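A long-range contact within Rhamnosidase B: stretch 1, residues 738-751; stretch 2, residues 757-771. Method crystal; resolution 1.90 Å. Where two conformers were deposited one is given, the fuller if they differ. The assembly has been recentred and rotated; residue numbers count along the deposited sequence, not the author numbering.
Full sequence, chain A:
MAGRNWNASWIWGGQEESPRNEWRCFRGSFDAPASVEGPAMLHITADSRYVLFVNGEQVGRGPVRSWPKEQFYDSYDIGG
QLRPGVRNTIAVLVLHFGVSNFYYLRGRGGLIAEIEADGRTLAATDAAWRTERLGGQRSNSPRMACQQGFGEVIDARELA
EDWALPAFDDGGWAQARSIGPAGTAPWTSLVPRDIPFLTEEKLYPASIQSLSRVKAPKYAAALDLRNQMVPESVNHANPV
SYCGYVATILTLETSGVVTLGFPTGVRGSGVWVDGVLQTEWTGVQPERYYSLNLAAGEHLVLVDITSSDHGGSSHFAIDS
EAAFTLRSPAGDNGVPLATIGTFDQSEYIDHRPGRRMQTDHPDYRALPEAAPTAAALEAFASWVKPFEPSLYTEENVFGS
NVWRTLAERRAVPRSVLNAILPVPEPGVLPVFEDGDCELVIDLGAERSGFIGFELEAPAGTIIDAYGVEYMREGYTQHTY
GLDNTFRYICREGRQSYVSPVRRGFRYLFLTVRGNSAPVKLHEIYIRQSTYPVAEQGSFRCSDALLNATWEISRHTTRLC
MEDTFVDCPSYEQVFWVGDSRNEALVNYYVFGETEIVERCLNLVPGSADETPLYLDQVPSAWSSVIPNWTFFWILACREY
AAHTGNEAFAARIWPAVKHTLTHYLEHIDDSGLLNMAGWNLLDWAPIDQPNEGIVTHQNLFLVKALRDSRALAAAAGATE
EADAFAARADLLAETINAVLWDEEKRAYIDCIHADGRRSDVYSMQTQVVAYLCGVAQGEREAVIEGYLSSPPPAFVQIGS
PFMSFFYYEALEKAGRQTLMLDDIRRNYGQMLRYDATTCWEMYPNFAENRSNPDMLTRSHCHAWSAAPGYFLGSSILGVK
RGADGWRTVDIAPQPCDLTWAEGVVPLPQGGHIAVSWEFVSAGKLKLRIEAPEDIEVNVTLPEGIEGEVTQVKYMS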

# COMPACT_ATOMS: atom_id res chain seq x y z
N ALA A 738 -38.47 6.52 -6.24
CA ALA A 738 -39.76 6.18 -5.65
C ALA A 738 -39.68 5.74 -4.19
O ALA A 738 -40.60 5.99 -3.41
N VAL A 739 -38.57 5.11 -3.82
CA VAL A 739 -38.40 4.61 -2.46
C VAL A 739 -37.43 5.36 -1.57
O VAL A 739 -37.79 5.83 -0.49
N LEU A 740 -36.18 5.48 -2.02
CA LEU A 740 -35.13 6.13 -1.25
C LEU A 740 -35.17 7.64 -1.05
O LEU A 740 -34.28 8.20 -0.41
N TRP A 741 -36.19 8.30 -1.58
CA TRP A 741 -36.30 9.75 -1.42
C TRP A 741 -37.25 10.15 -0.28
O TRP A 741 -38.30 9.53 -0.09
N ASP A 742 -36.85 11.17 0.48
CA ASP A 742 -37.66 11.66 1.59
C ASP A 742 -38.19 13.05 1.24
O ASP A 742 -37.41 13.98 1.03
N GLU A 743 -39.51 13.19 1.20
CA GLU A 743 -40.14 14.47 0.87
C GLU A 743 -39.88 15.56 1.90
O GLU A 743 -39.56 16.69 1.54
N GLU A 744 -40.04 15.23 3.18
CA GLU A 744 -39.83 16.20 4.25
C GLU A 744 -38.41 16.77 4.25
O GLU A 744 -38.21 17.97 4.41
N LYS A 745 -37.42 15.90 4.09
CA LYS A 745 -36.02 16.31 4.09
C LYS A 745 -35.54 16.76 2.71
O LYS A 745 -34.52 17.44 2.58
N ARG A 746 -36.29 16.38 1.67
CA ARG A 746 -35.93 16.72 0.30
C ARG A 746 -34.49 16.29 0.03
O ARG A 746 -33.63 17.11 -0.29
N ALA A 747 -34.25 14.99 0.17
CA ALA A 747 -32.93 14.40 -0.05
C ALA A 747 -33.06 12.89 0.06
O ALA A 747 -34.03 12.39 0.64
N TYR A 748 -32.10 12.17 -0.50
CA TYR A 748 -32.13 10.71 -0.44
C TYR A 748 -31.60 10.22 0.90
O TYR A 748 -30.65 10.79 1.44
N ILE A 749 -32.22 9.17 1.42
CA ILE A 749 -31.80 8.59 2.70
C ILE A 749 -30.57 7.73 2.46
O ILE A 749 -30.40 7.17 1.37
N ASP A 750 -29.71 7.62 3.46
CA ASP A 750 -28.50 6.82 3.33
C ASP A 750 -28.77 5.36 3.02
O ASP A 750 -28.05 4.75 2.23
N CYS A 751 -29.80 4.79 3.64
CA CYS A 751 -30.10 3.38 3.40
C CYS A 751 -31.40 2.90 4.01
O CYS A 751 -32.15 3.65 4.64
N ARG A 757 -35.99 -0.99 8.36
CA ARG A 757 -35.96 0.33 8.96
C ARG A 757 -35.24 1.34 8.06
O ARG A 757 -34.05 1.20 7.77
N ARG A 758 -35.99 2.34 7.60
CA ARG A 758 -35.43 3.38 6.74
C ARG A 758 -34.50 4.24 7.59
O ARG A 758 -34.85 4.62 8.71
N SER A 759 -33.32 4.53 7.06
CA SER A 759 -32.35 5.34 7.77
C SER A 759 -32.84 6.77 7.96
O SER A 759 -33.58 7.30 7.13
N ASP A 760 -32.43 7.38 9.07
CA ASP A 760 -32.81 8.76 9.36
C ASP A 760 -31.55 9.61 9.25
O ASP A 760 -31.53 10.78 9.64
N VAL A 761 -30.50 9.00 8.72
CA VAL A 761 -29.22 9.67 8.54
C VAL A 761 -29.10 10.23 7.12
O VAL A 761 -29.36 9.53 6.15
N TYR A 762 -28.73 11.50 7.02
CA TYR A 762 -28.57 12.16 5.73
C TYR A 762 -27.13 12.65 5.57
O TYR A 762 -26.58 13.29 6.46
N SER A 763 -26.54 12.35 4.42
CA SER A 763 -25.16 12.75 4.15
C SER A 763 -25.00 13.48 2.83
O SER A 763 -25.79 13.31 1.90
N MET A 764 -23.96 14.30 2.75
CA MET A 764 -23.66 15.02 1.52
C MET A 764 -23.28 14.01 0.46
O MET A 764 -23.61 14.17 -0.72
N GLN A 765 -22.58 12.96 0.89
CA GLN A 765 -22.12 11.90 -0.00
C GLN A 765 -23.22 11.32 -0.89
O GLN A 765 -23.10 11.28 -2.11
N THR A 766 -24.30 10.85 -0.26
CA THR A 766 -25.39 10.26 -1.01
C THR A 766 -26.01 11.23 -2.01
O THR A 766 -26.36 10.84 -3.12
N GLN A 767 -26.13 12.49 -1.61
CA GLN A 767 -26.70 13.51 -2.48
C GLN A 767 -25.79 13.77 -3.68
O GLN A 767 -26.25 13.85 -4.82
N VAL A 768 -24.49 13.89 -3.41
CA VAL A 768 -23.52 14.13 -4.47
C VAL A 768 -23.56 12.99 -5.49
O VAL A 768 -23.56 13.23 -6.70
N VAL A 769 -23.60 11.76 -5.00
CA VAL A 769 -23.65 10.60 -5.89
C VAL A 769 -24.92 10.58 -6.73
O VAL A 769 -24.89 10.23 -7.90
N ALA A 770 -26.04 10.96 -6.12
CA ALA A 770 -27.31 10.98 -6.84
C ALA A 770 -27.21 11.99 -7.99
O ALA A 770 -27.73 11.77 -9.09
N TYR A 771 -26.54 13.10 -7.72
CA TYR A 771 -26.36 14.16 -8.71
C TYR A 771 -25.48 13.69 -9.88
O TYR A 771 -25.83 13.88 -11.04

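The most unusual feature is how many bonds converge on one carboxylate oxygen, Asp750 OD1. Asp750 points its CA-to-CB bond toward stretch 2, with chi1 between wells at -92°, and OD1 accepts from Ser763 OG at 2.7 Å and from Thr766 OG1 at 2.8 Å. Water 1 donates to Asp750 OD1 (2.6 Å) and to Tyr748 O (2.7 Å), while accepting from Ser763 N (3.1 Å). Ser763 (p) is also the N-cap, its OG accepting a weak bond from Thr766 N at 3.4 Å, so the carboxylate is tied to the start of the helix. Water 2 joins Asp750 O (2.8 Å) to Thr766 OG1 (2.9 Å).

One turn on, Gln767, m at chi1 and chi2, reads the backbone of Tyr748 as a strand neighbour would: Tyr748 N donates to OE1 of Gln767 (3.0 Å, 159°), and NE2 of Gln767 donates to Tyr748 O (2.9 Å, 157°). Tyr748 (m) brings CE1 to 3.6 Å from Ala770 CB.

Tyr762 (m) starts away, but its ring returns: Lys745 CG lies over one face, 3.7 Å from the Tyr762 ring centroid and 24° off the normal, and Ile749 CG2 is 3.8 Å from Tyr762 CE1. Arg758 leaves its backbone sideways and its end comes nearer, with NH2 and NH1 of Arg758 donating to Val739 O at 3.0 and 3.1 Å, and with Ile749 CD1 over one guanidinium face.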

# COMPACT_ATOMS: atom_id res chain seq x y z
CB ALA A 738 -40.43 5.08 -6.48
CB VAL A 739 -37.96 3.12 -2.48
CG1 VAL A 739 -37.90 2.57 -1.07
CG2 VAL A 739 -38.92 2.31 -3.35
CB LEU A 740 -33.77 5.72 -1.83
CG LEU A 740 -33.55 4.21 -1.78
CD1 LEU A 740 -32.25 3.84 -2.47
CD2 LEU A 740 -33.54 3.75 -0.33
CB TRP A 741 -36.77 10.39 -2.73
CG TRP A 741 -37.03 11.87 -2.63
CD1 TRP A 741 -38.21 12.47 -2.32
CD2 TRP A 741 -36.08 12.93 -2.84
NE1 TRP A 741 -38.06 13.84 -2.32
CE2 TRP A 741 -36.77 14.15 -2.63
CE3 TRP A 741 -34.72 12.96 -3.17
CZ2 TRP A 741 -36.13 15.39 -2.75
CZ3 TRP A 741 -34.09 14.20 -3.29
CH2 TRP A 741 -34.80 15.40 -3.08
CB ASP A 742 -36.83 11.74 2.87
CG ASP A 742 -37.67 12.06 4.09
OD1 ASP A 742 -38.48 11.20 4.50
OD2 ASP A 742 -37.54 13.17 4.65
CB GLU A 743 -41.64 14.28 0.68
CG GLU A 743 -42.02 13.44 -0.52
CD GLU A 743 -41.59 14.07 -1.84
OE1 GLU A 743 -41.77 13.42 -2.89
OE2 GLU A 743 -41.09 15.21 -1.82
CB GLU A 744 -40.13 15.58 5.61
CG GLU A 744 -39.89 16.52 6.79
CD GLU A 744 -40.17 15.88 8.13
OE1 GLU A 744 -41.34 15.51 8.39
OE2 GLU A 744 -39.22 15.74 8.93
CB LYS A 745 -35.12 15.17 4.57
CG LYS A 745 -34.56 15.36 5.97
CD LYS A 745 -35.65 15.42 7.03
CE LYS A 745 -35.05 15.49 8.42
NZ LYS A 745 -34.12 16.64 8.59
CB ARG A 746 -36.09 18.23 0.06
CG ARG A 746 -37.49 18.76 0.36
CD ARG A 746 -37.93 19.78 -0.67
NE ARG A 746 -37.03 20.92 -0.76
CZ ARG A 746 -37.16 21.90 -1.64
NH1 ARG A 746 -36.29 22.91 -1.65
NH2 ARG A 746 -38.15 21.88 -2.52
CB ALA A 747 -31.95 14.92 1.00
CB TYR A 748 -31.29 10.10 -1.57
CG TYR A 748 -31.73 10.50 -2.95
CD1 TYR A 748 -31.36 11.73 -3.50
CD2 TYR A 748 -32.52 9.65 -3.73
CE1 TYR A 748 -31.76 12.11 -4.78
CE2 TYR A 748 -32.93 10.02 -5.01
CZ TYR A 748 -32.54 11.24 -5.52
OH TYR A 748 -32.94 11.60 -6.79
CB ILE A 749 -32.92 7.72 3.31
CG1 ILE A 749 -33.21 6.53 2.39
CG2 ILE A 749 -34.18 8.55 3.51
CD1 ILE A 749 -34.23 5.55 2.96
CB ASP A 750 -27.64 6.93 4.59
CG ASP A 750 -26.62 8.04 4.50
OD1 ASP A 750 -26.60 8.76 3.48
OD2 ASP A 750 -25.83 8.20 5.46
CB CYS A 751 -28.97 2.52 3.97
SG CYS A 751 -28.99 2.46 5.79
CB ARG A 757 -35.27 0.29 10.33
CG ARG A 757 -35.23 1.64 11.03
CD ARG A 757 -34.70 1.51 12.46
NE ARG A 757 -33.30 1.10 12.51
CZ ARG A 757 -32.29 1.85 12.09
NH1 ARG A 757 -32.51 3.05 11.59
NH2 ARG A 757 -31.04 1.39 12.18
CB ARG A 758 -36.55 4.24 6.16
CG ARG A 758 -37.53 3.49 5.28
CD ARG A 758 -38.78 4.32 5.02
NE ARG A 758 -38.51 5.53 4.25
CZ ARG A 758 -38.23 5.54 2.95
NH1 ARG A 758 -38.18 4.41 2.27
NH2 ARG A 758 -38.01 6.70 2.34
CB SER A 759 -31.02 5.37 7.01
OG SER A 759 -30.11 6.27 7.62
CB ASP A 760 -33.40 8.86 10.77
CG ASP A 760 -32.38 8.56 11.84
OD1 ASP A 760 -31.72 7.50 11.77
OD2 ASP A 760 -32.24 9.38 12.77
CB VAL A 761 -28.04 8.70 8.81
CG1 VAL A 761 -26.71 9.40 8.56
CG2 VAL A 761 -28.11 8.18 10.24
CB TYR A 762 -29.54 13.33 5.63
CG TYR A 762 -30.99 12.89 5.64
CD1 TYR A 762 -31.59 12.41 4.47
CD2 TYR A 762 -31.73 12.88 6.82
CE1 TYR A 762 -32.91 11.94 4.49
CE2 TYR A 762 -33.04 12.42 6.84
CZ TYR A 762 -33.62 11.95 5.67
OH TYR A 762 -34.92 11.48 5.70
CB SER A 763 -24.27 11.51 4.16
OG SER A 763 -24.64 10.63 3.10
CB MET A 764 -22.49 15.98 1.74
CG MET A 764 -22.88 17.29 2.39
SD MET A 764 -24.06 18.17 1.34
CE MET A 764 -23.06 18.47 -0.11
CB GLN A 765 -21.47 10.77 0.80
CG GLN A 765 -20.11 11.11 1.43
CD GLN A 765 -20.20 11.78 2.79
OE1 GLN A 765 -19.22 11.86 3.53
NE2 GLN A 765 -21.39 12.28 3.14
CB THR A 766 -26.49 9.74 -0.06
OG1 THR A 766 -25.93 8.73 0.79
CG2 THR A 766 -27.65 9.15 -0.86
CB GLN A 767 -26.91 14.82 -1.71
CG GLN A 767 -27.57 14.67 -0.34
CD GLN A 767 -28.75 13.71 -0.35
OE1 GLN A 767 -29.63 13.80 -1.21
NE2 GLN A 767 -28.78 12.80 0.62
CB VAL A 768 -22.08 14.24 -3.91
CG1 VAL A 768 -21.07 14.26 -5.05
CG2 VAL A 768 -21.94 15.51 -3.08
CB VAL A 769 -23.54 9.28 -5.09
CG1 VAL A 769 -23.66 8.09 -6.03
CG2 VAL A 769 -22.20 9.22 -4.36
CB ALA A 770 -28.45 11.37 -5.90
CB TYR A 771 -25.72 15.38 -8.05
CG TYR A 771 -25.64 16.60 -8.95
CD1 TYR A 771 -26.78 17.36 -9.22
CD2 TYR A 771 -24.43 16.99 -9.51
CE1 TYR A 771 -26.71 18.49 -10.03
CE2 TYR A 771 -24.35 18.11 -10.33
CZ TYR A 771 -25.49 18.86 -10.58
OH TYR A 771 -25.41 19.97 -11.39
O HOH W 1 -28.24 10.51 2.58
O HOH W 2 -25.88 5.82 0.79